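PDB 1Y2M: phenylalanine ammonia-lyase from Rhodosporidium toruloides, which catalyses the non-oxidative deamination of L-phenylalanine and L-tyrosine to trans-cinnamic acid and p-coumaric acid. Local coordinates for the interface of chains A and B and the interface of chains A and C. Sequence-based numbering; all coordinates share one arbitrary frame. Chains: chain A/B/C, Phenylalanine ammonia-lyase.

In the homotetramer, a dimer of dimers, contact 1 joins chains A and B, while contacts 2 and 3 belong to the A–C interface. The C-alpha centres of contacts 2 and 3 lie about 27 Å apart, those of contacts 1 and 2 about 37 Å, and those of contacts 1 and 3 about 63 Å. Helices 368-391 and 416-443 serve both A–C patches; A:Trp371 packs in contact 2 and its copy C:Trp371 in contact 3. The nearby stretches 354-356 and 363-371 face different partners, and contact 3, with A:Ala211 of the cofactor and A:Asn499, probably brings the A–C interface up to the active site.

Contact 1: the interface of chains A and B. Residues chain A 462, 590-592, 595; chain B 354-356.
B:Glu355, poorly ordered like B:Asp354, lays its side chain obliquely across one face of the A:Tyr591 ring, its carboxylate plane turned by roughly 17° from that of the ring. B:Glu355 CG lies over the face, 3.8 Å from the A:Tyr591 ring centroid, in a CH-pi contact displaced toward the CE1 rim, with CB beside it near CE2. The glutamate chain, extended beyond CG, continues across the ring toward the phenol end. A second crossing, at about a right angle, brings B:Asp354 CB against the carboxylate of A:Asp592, 3.3 Å from OD2, while the carboxyl group of B:Asp354 turns away to lie beside CG of A:Pro595. The two carboxylates stay apart, OD2 of A:Asp592 lying 5.1 Å from OD2 of B:Asp354. A:Asp592 is fixed from its own chain: A:Ser462 N reaches OD1 and A:Ser462 OG binds OD2 at 2.6 Å, both on syn lone pairs, which would favour the ionised form, against a modest opposing effect of B:Asp354. A:Asp592 N donates to B:Asp354 O at 3.0 Å, and A:Ser590 OG donates to B:Glu355 O at 3.1 Å, each donor standing above the carbonyl plane. The chain B segment is loop, received by the chain A loop that leads into helix 593-611, beside 3-10 helix 461-463.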
# COMPACT_ATOMS: atom_id res chain seq x y z
N SER A 462 39.86 10.51 -7.38
CA SER A 462 39.53 11.08 -8.68
C SER A 462 39.34 9.98 -9.74
O SER A 462 38.64 10.20 -10.74
CB SER A 462 40.60 12.09 -9.12
OG SER A 462 41.85 11.47 -9.36
N SER A 590 37.79 13.50 0.06
CA SER A 590 37.56 13.31 -1.35
C SER A 590 38.68 13.87 -2.21
O SER A 590 38.62 13.78 -3.44
CB SER A 590 36.24 13.97 -1.75
OG SER A 590 36.31 15.36 -1.51
N TYR A 591 39.70 14.44 -1.56
CA TYR A 591 40.88 14.95 -2.28
C TYR A 591 41.83 13.82 -2.62
O TYR A 591 42.01 12.89 -1.85
CB TYR A 591 41.67 15.92 -1.40
CG TYR A 591 41.11 17.31 -1.23
CD1 TYR A 591 42.00 18.43 -1.30
CD2 TYR A 591 39.75 17.56 -1.00
CE1 TYR A 591 41.55 19.72 -1.15
CE2 TYR A 591 39.29 18.89 -0.82
CZ TYR A 591 40.20 19.95 -0.92
OH TYR A 591 39.76 21.25 -0.79
N ASP A 592 42.55 13.98 -3.72
CA ASP A 592 43.67 13.10 -4.04
C ASP A 592 44.83 13.36 -3.07
O ASP A 592 44.93 14.42 -2.45
CB ASP A 592 44.13 13.32 -5.50
CG ASP A 592 43.16 12.71 -6.52
OD1 ASP A 592 42.18 12.05 -6.12
OD2 ASP A 592 43.38 12.90 -7.75
N PRO A 595 47.41 16.77 -3.36
CA PRO A 595 46.78 18.03 -2.93
C PRO A 595 46.16 17.98 -1.53
O PRO A 595 46.18 19.01 -0.82
CB PRO A 595 45.71 18.27 -4.01
CG PRO A 595 45.48 16.97 -4.67
CD PRO A 595 46.78 16.24 -4.59
N ASP B 354 40.78 16.62 -8.54
CA ASP B 354 41.52 16.01 -7.43
C ASP B 354 41.10 16.57 -6.06
O ASP B 354 41.90 16.58 -5.11
CB ASP B 354 43.04 16.14 -7.66
CG ASP B 354 43.50 17.59 -7.82
OD1 ASP B 354 42.76 18.52 -7.43
OD2 ASP B 354 44.61 17.79 -8.35
N GLU B 355 39.85 17.04 -5.97
CA GLU B 355 39.23 17.53 -4.72
C GLU B 355 37.75 17.11 -4.53
O GLU B 355 37.12 17.50 -3.54
CB GLU B 355 39.32 19.05 -4.63
CG GLU B 355 40.74 19.59 -4.70
CD GLU B 355 40.78 21.08 -4.96
OE1 GLU B 355 39.76 21.76 -4.69
OE2 GLU B 355 41.82 21.56 -5.45
N GLY B 356 37.20 16.34 -5.47
CA GLY B 356 35.84 15.79 -5.35
C GLY B 356 34.73 16.82 -5.16
O GLY B 356 33.73 16.53 -4.50

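Contact 2: the interface of chains A and C. Residues chain A 371, 427, 430-431, 482, 485; chain C 487, 489-490, 492.
A:Leu427 holds CG anti to its backbone N (chi1 -177°), which sends its CD1 methyl from helix 416-443 toward chain C. C:Thr490 has its OG1 in the crowded position between N and the carbonyl carbon (chi1 52°), leaving CG2 anti to the carbonyl carbon and pointed at chain A. The two side chains cross obliquely, with A:Leu427 CD1 3.7 Å from C:Thr490 CG2. The same leucine methyl, A:Leu427 CD1, also packs on C:Pro487 CB at 3.8 Å, and A:Ala485 CB closes on the threonine methyl. One helical turn beyond the leucine, A:Gln431 bends at chi2 (-52°) and crosses C:Thr489 at about a right angle. There A:Gln431 OE1 faces the carbonyl oxygen C:Thr489 O at 3.2 Å without a bond. A:Trp371 reaches tip to tip toward C:Val492, its CH2 4.1 Å from C:Val492 CG2. The indole rotation is fixed within chain A, because A:Trp371 NE1 donates to A:Gln431 O at 2.9 Å, the oxygen lying in the ring plane, so helices 368-391 and 416-443 are linked behind the interface. A water bridges the subunits, 2.7 Å from the hydroxyl C:Thr490 OG1 and 2.7 Å from the carbonyl oxygen A:Gly482 O.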
# COMPACT_ATOMS: atom_id res chain seq x y z
N TRP A 371 14.96 0.68 17.44
CA TRP A 371 14.41 0.38 16.10
C TRP A 371 14.19 -1.09 15.88
O TRP A 371 13.13 -1.50 15.39
CB TRP A 371 15.37 0.92 15.07
CG TRP A 371 14.79 0.96 13.71
CD1 TRP A 371 14.94 0.03 12.71
CD2 TRP A 371 13.95 1.99 13.16
NE1 TRP A 371 14.25 0.43 11.57
CE2 TRP A 371 13.63 1.62 11.83
CE3 TRP A 371 13.37 3.17 13.68
CZ2 TRP A 371 12.83 2.40 11.00
CZ3 TRP A 371 12.57 3.94 12.84
CH2 TRP A 371 12.31 3.55 11.51
N LEU A 427 6.84 -6.67 7.02
CA LEU A 427 7.03 -5.27 7.43
C LEU A 427 8.32 -5.13 8.26
O LEU A 427 9.10 -4.24 8.06
CB LEU A 427 5.86 -4.78 8.27
CG LEU A 427 5.91 -3.32 8.72
CD1 LEU A 427 6.07 -2.35 7.54
CD2 LEU A 427 4.65 -2.99 9.50
N ALA A 430 11.37 -4.92 6.01
CA ALA A 430 11.51 -3.59 5.45
C ALA A 430 12.16 -2.65 6.48
O ALA A 430 12.91 -1.73 6.12
CB ALA A 430 10.17 -3.06 5.01
N GLN A 431 11.78 -2.83 7.74
CA GLN A 431 12.29 -1.97 8.81
C GLN A 431 13.78 -2.23 9.07
O GLN A 431 14.61 -1.29 9.27
CB GLN A 431 11.48 -2.16 10.08
CG GLN A 431 10.05 -1.69 9.91
CD GLN A 431 9.86 -0.30 9.36
OE1 GLN A 431 9.54 -0.15 8.17
NE2 GLN A 431 10.03 0.72 10.21
N GLY A 482 10.19 -1.75 0.63
CA GLY A 482 9.10 -0.91 1.10
C GLY A 482 7.81 -1.28 0.41
O GLY A 482 6.75 -1.47 1.04
N ALA A 485 6.37 -4.66 1.48
CA ALA A 485 5.79 -4.68 2.84
C ALA A 485 4.32 -4.32 3.00
O ALA A 485 3.79 -4.47 4.09
CB ALA A 485 6.62 -3.82 3.77
N PRO C 487 0.95 0.14 5.59
CA PRO C 487 1.82 0.71 6.64
C PRO C 487 2.24 2.15 6.37
O PRO C 487 2.41 2.56 5.23
CB PRO C 487 3.05 -0.19 6.60
CG PRO C 487 3.08 -0.80 5.24
CD PRO C 487 1.62 -0.96 4.85
N THR C 489 4.96 3.13 8.28
CA THR C 489 6.36 3.06 8.64
C THR C 489 7.37 2.74 7.54
O THR C 489 8.57 2.89 7.74
CB THR C 489 6.57 2.13 9.81
OG1 THR C 489 6.15 0.81 9.44
CG2 THR C 489 5.83 2.61 11.02
N THR C 490 6.89 2.39 6.36
CA THR C 490 7.73 2.23 5.18
C THR C 490 7.96 3.56 4.45
O THR C 490 8.57 3.57 3.35
CB THR C 490 7.05 1.28 4.19
OG1 THR C 490 5.71 1.71 3.95
CG2 THR C 490 7.05 -0.14 4.73
N VAL C 492 9.45 6.40 5.80
CA VAL C 492 10.47 7.17 6.54
C VAL C 492 11.36 7.96 5.57
O VAL C 492 11.85 7.41 4.58
CB VAL C 492 11.34 6.16 7.39
CG1 VAL C 492 12.53 6.85 8.05
CG2 VAL C 492 10.46 5.47 8.40
O HOH W 1 4.79 0.08 2.04

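Contact 3: the interface of chains A and C. Residues chain A 211, 411, 413-414, 416, 499-500, 502-504; chain C 363-364, 367, 370-371, 435.
The amide nitrogen NE2 of A:Gln414 is held by two hydrogen bonds, both close to its amide plane. A:Gln414 NE2 donates across to C:Thr367 OG1 at 3.2 Å, almost straight (176° at H), and within chain A to A:Val502 O at 3.0 Å. C:Thr367 OG1 in turn donates to C:Tyr363 O, so the glutamine meets a hydroxyl already oriented by its own chain. With CG anti to the backbone N and a bend at chi2 (66°), A:Gln414 crosses C:Thr367 at about a right angle. Its OE1 lies at the edge of the C:Trp371 indole, whose plane is steeply turned from that of the amide. Over one face of this indole sits A:Val502 CB, 3.7 Å from the centroid of the C:Trp371 six-membered ring. C:Tyr363 is anchored through its backbone, C:Tyr363 N donating to A:Asn499 O at 3.0 Å nearly along the C=O axis. Its ring runs alongside A:Gln500, both pointing the same way, with A:Gln500 CG 3.3 Å from C:Tyr363 CE2, while A:Phe413 CE1 meets C:Tyr363 CZ at 3.4 Å. A:Ala211, part of the Ala-Ser-Gly segment that forms the 5-imidazolinone (MIO) cofactor, touches the same tyrosine through CB. With A:Asn499, a predicted cinnamate-binding residue, also engaged, the contact probably helps shape an active site built from several subunits, as in this family, the 363-366 stretch of chain C packing on the cofactor loop of chain A.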
# COMPACT_ATOMS: atom_id res chain seq x y z
N ALA A 211 -7.48 -21.08 2.38
CA ALA A 211 -8.59 -21.38 3.31
C ALA A 211 -9.01 -22.82 3.05
CB ALA A 211 -9.70 -20.47 3.17
N GLY A 411 -13.22 -25.00 11.22
CA GLY A 411 -12.49 -24.13 10.28
C GLY A 411 -11.01 -24.04 10.45
O GLY A 411 -10.41 -22.96 10.21
N PHE A 413 -8.63 -25.14 8.81
CA PHE A 413 -7.89 -24.91 7.57
C PHE A 413 -7.73 -23.40 7.21
O PHE A 413 -7.09 -23.06 6.22
CB PHE A 413 -8.65 -25.60 6.46
CG PHE A 413 -10.10 -25.29 6.48
CD1 PHE A 413 -10.53 -24.02 6.13
CD2 PHE A 413 -11.04 -26.25 6.83
CE1 PHE A 413 -11.86 -23.70 6.15
CE2 PHE A 413 -12.37 -25.93 6.83
CZ PHE A 413 -12.79 -24.65 6.51
N GLN A 414 -8.39 -22.52 7.96
CA GLN A 414 -8.31 -21.07 7.71
C GLN A 414 -6.94 -20.59 8.21
O GLN A 414 -6.75 -20.41 9.39
CB GLN A 414 -9.45 -20.36 8.43
CG GLN A 414 -9.47 -18.86 8.23
CD GLN A 414 -9.78 -18.50 6.78
OE1 GLN A 414 -8.86 -18.45 5.96
NE2 GLN A 414 -11.07 -18.31 6.46
N ALA A 416 -5.20 -18.10 8.82
CA ALA A 416 -4.94 -16.71 9.16
C ALA A 416 -3.74 -16.59 10.12
O ALA A 416 -3.02 -15.59 10.09
CB ALA A 416 -6.15 -16.08 9.74
N ASN A 499 -18.79 -18.87 -0.25
CA ASN A 499 -18.61 -19.82 0.84
C ASN A 499 -17.30 -19.50 1.54
O ASN A 499 -17.21 -19.49 2.76
CB ASN A 499 -18.59 -21.26 0.36
CG ASN A 499 -18.32 -22.26 1.50
OD1 ASN A 499 -18.89 -22.14 2.60
ND2 ASN A 499 -17.44 -23.24 1.25
N GLN A 500 -16.30 -19.14 0.74
CA GLN A 500 -14.97 -18.78 1.25
C GLN A 500 -14.79 -17.25 1.28
O GLN A 500 -13.73 -16.76 0.90
CB GLN A 500 -13.83 -19.46 0.45
CG GLN A 500 -14.06 -20.99 0.36
CD GLN A 500 -12.86 -21.78 -0.03
OE1 GLN A 500 -11.72 -21.38 0.24
NE2 GLN A 500 -13.11 -22.91 -0.68
N VAL A 502 -14.19 -15.12 3.46
CA VAL A 502 -12.95 -14.75 4.16
C VAL A 502 -11.97 -15.86 3.88
O VAL A 502 -12.28 -17.05 4.04
CB VAL A 502 -13.06 -14.49 5.68
CG1 VAL A 502 -13.67 -13.11 5.95
CG2 VAL A 502 -13.74 -15.59 6.43
N ASN A 503 -10.77 -15.49 3.46
CA ASN A 503 -9.72 -16.47 3.14
C ASN A 503 -8.36 -15.82 3.47
O ASN A 503 -8.20 -14.61 3.34
CB ASN A 503 -9.77 -16.98 1.69
CG ASN A 503 -9.92 -15.85 0.70
OD1 ASN A 503 -8.90 -15.26 0.27
ND2 ASN A 503 -11.20 -15.55 0.31
N SER A 504 -7.44 -16.60 4.04
CA SER A 504 -6.26 -16.00 4.71
C SER A 504 -5.19 -15.44 3.80
O SER A 504 -4.44 -14.58 4.23
CB SER A 504 -5.59 -17.05 5.59
OG SER A 504 -4.80 -17.98 4.83
N TYR C 363 -17.88 -19.50 5.71
CA TYR C 363 -16.66 -19.22 6.47
C TYR C 363 -16.76 -18.02 7.38
O TYR C 363 -16.06 -18.00 8.45
CB TYR C 363 -15.45 -19.07 5.53
CG TYR C 363 -14.90 -20.34 4.92
CD1 TYR C 363 -15.57 -21.55 4.94
CD2 TYR C 363 -13.71 -20.24 4.18
CE1 TYR C 363 -15.01 -22.70 4.29
CE2 TYR C 363 -13.20 -21.30 3.55
CZ TYR C 363 -13.81 -22.52 3.61
OH TYR C 363 -13.18 -23.54 2.90
N PRO C 364 -17.55 -16.97 7.01
CA PRO C 364 -17.64 -15.84 7.94
C PRO C 364 -18.05 -16.19 9.38
O PRO C 364 -17.61 -15.57 10.33
CB PRO C 364 -18.62 -14.89 7.24
CG PRO C 364 -18.29 -15.17 5.75
CD PRO C 364 -18.24 -16.68 5.73
N THR C 367 -15.40 -19.99 10.40
CA THR C 367 -13.95 -19.77 10.59
C THR C 367 -13.65 -18.53 11.42
O THR C 367 -12.48 -18.07 11.48
CB THR C 367 -13.15 -19.68 9.24
OG1 THR C 367 -13.41 -18.43 8.58
CG2 THR C 367 -13.43 -20.87 8.34
N GLN C 370 -10.75 -18.73 14.01
CA GLN C 370 -9.51 -18.86 13.29
C GLN C 370 -9.14 -17.53 12.61
O GLN C 370 -7.96 -17.23 12.39
CB GLN C 370 -9.61 -20.01 12.28
CG GLN C 370 -9.81 -21.40 12.87
CD GLN C 370 -11.23 -21.75 13.09
OE1 GLN C 370 -12.11 -20.92 12.93
NE2 GLN C 370 -11.48 -23.02 13.43
N TRP C 371 -10.14 -16.71 12.27
CA TRP C 371 -9.89 -15.43 11.64
C TRP C 371 -9.55 -14.36 12.69
O TRP C 371 -8.63 -13.54 12.50
CB TRP C 371 -11.17 -14.97 10.94
CG TRP C 371 -10.95 -13.77 10.02
CD1 TRP C 371 -11.21 -12.45 10.25
CD2 TRP C 371 -10.41 -13.84 8.69
NE1 TRP C 371 -10.89 -11.70 9.12
CE2 TRP C 371 -10.40 -12.53 8.16
CE3 TRP C 371 -9.91 -14.88 7.90
CZ2 TRP C 371 -9.92 -12.25 6.87
CZ3 TRP C 371 -9.44 -14.59 6.63
CH2 TRP C 371 -9.44 -13.29 6.14
N LEU C 435 -14.26 -9.45 8.16
CA LEU C 435 -15.09 -10.51 8.72
C LEU C 435 -16.54 -10.11 8.91
O LEU C 435 -17.47 -10.76 8.41
CB LEU C 435 -14.53 -10.94 10.08
CG LEU C 435 -15.25 -12.18 10.66
CD1 LEU C 435 -15.06 -13.43 9.70
CD2 LEU C 435 -14.79 -12.48 12.04
O HOH W 2 -5.76 -19.02 12.15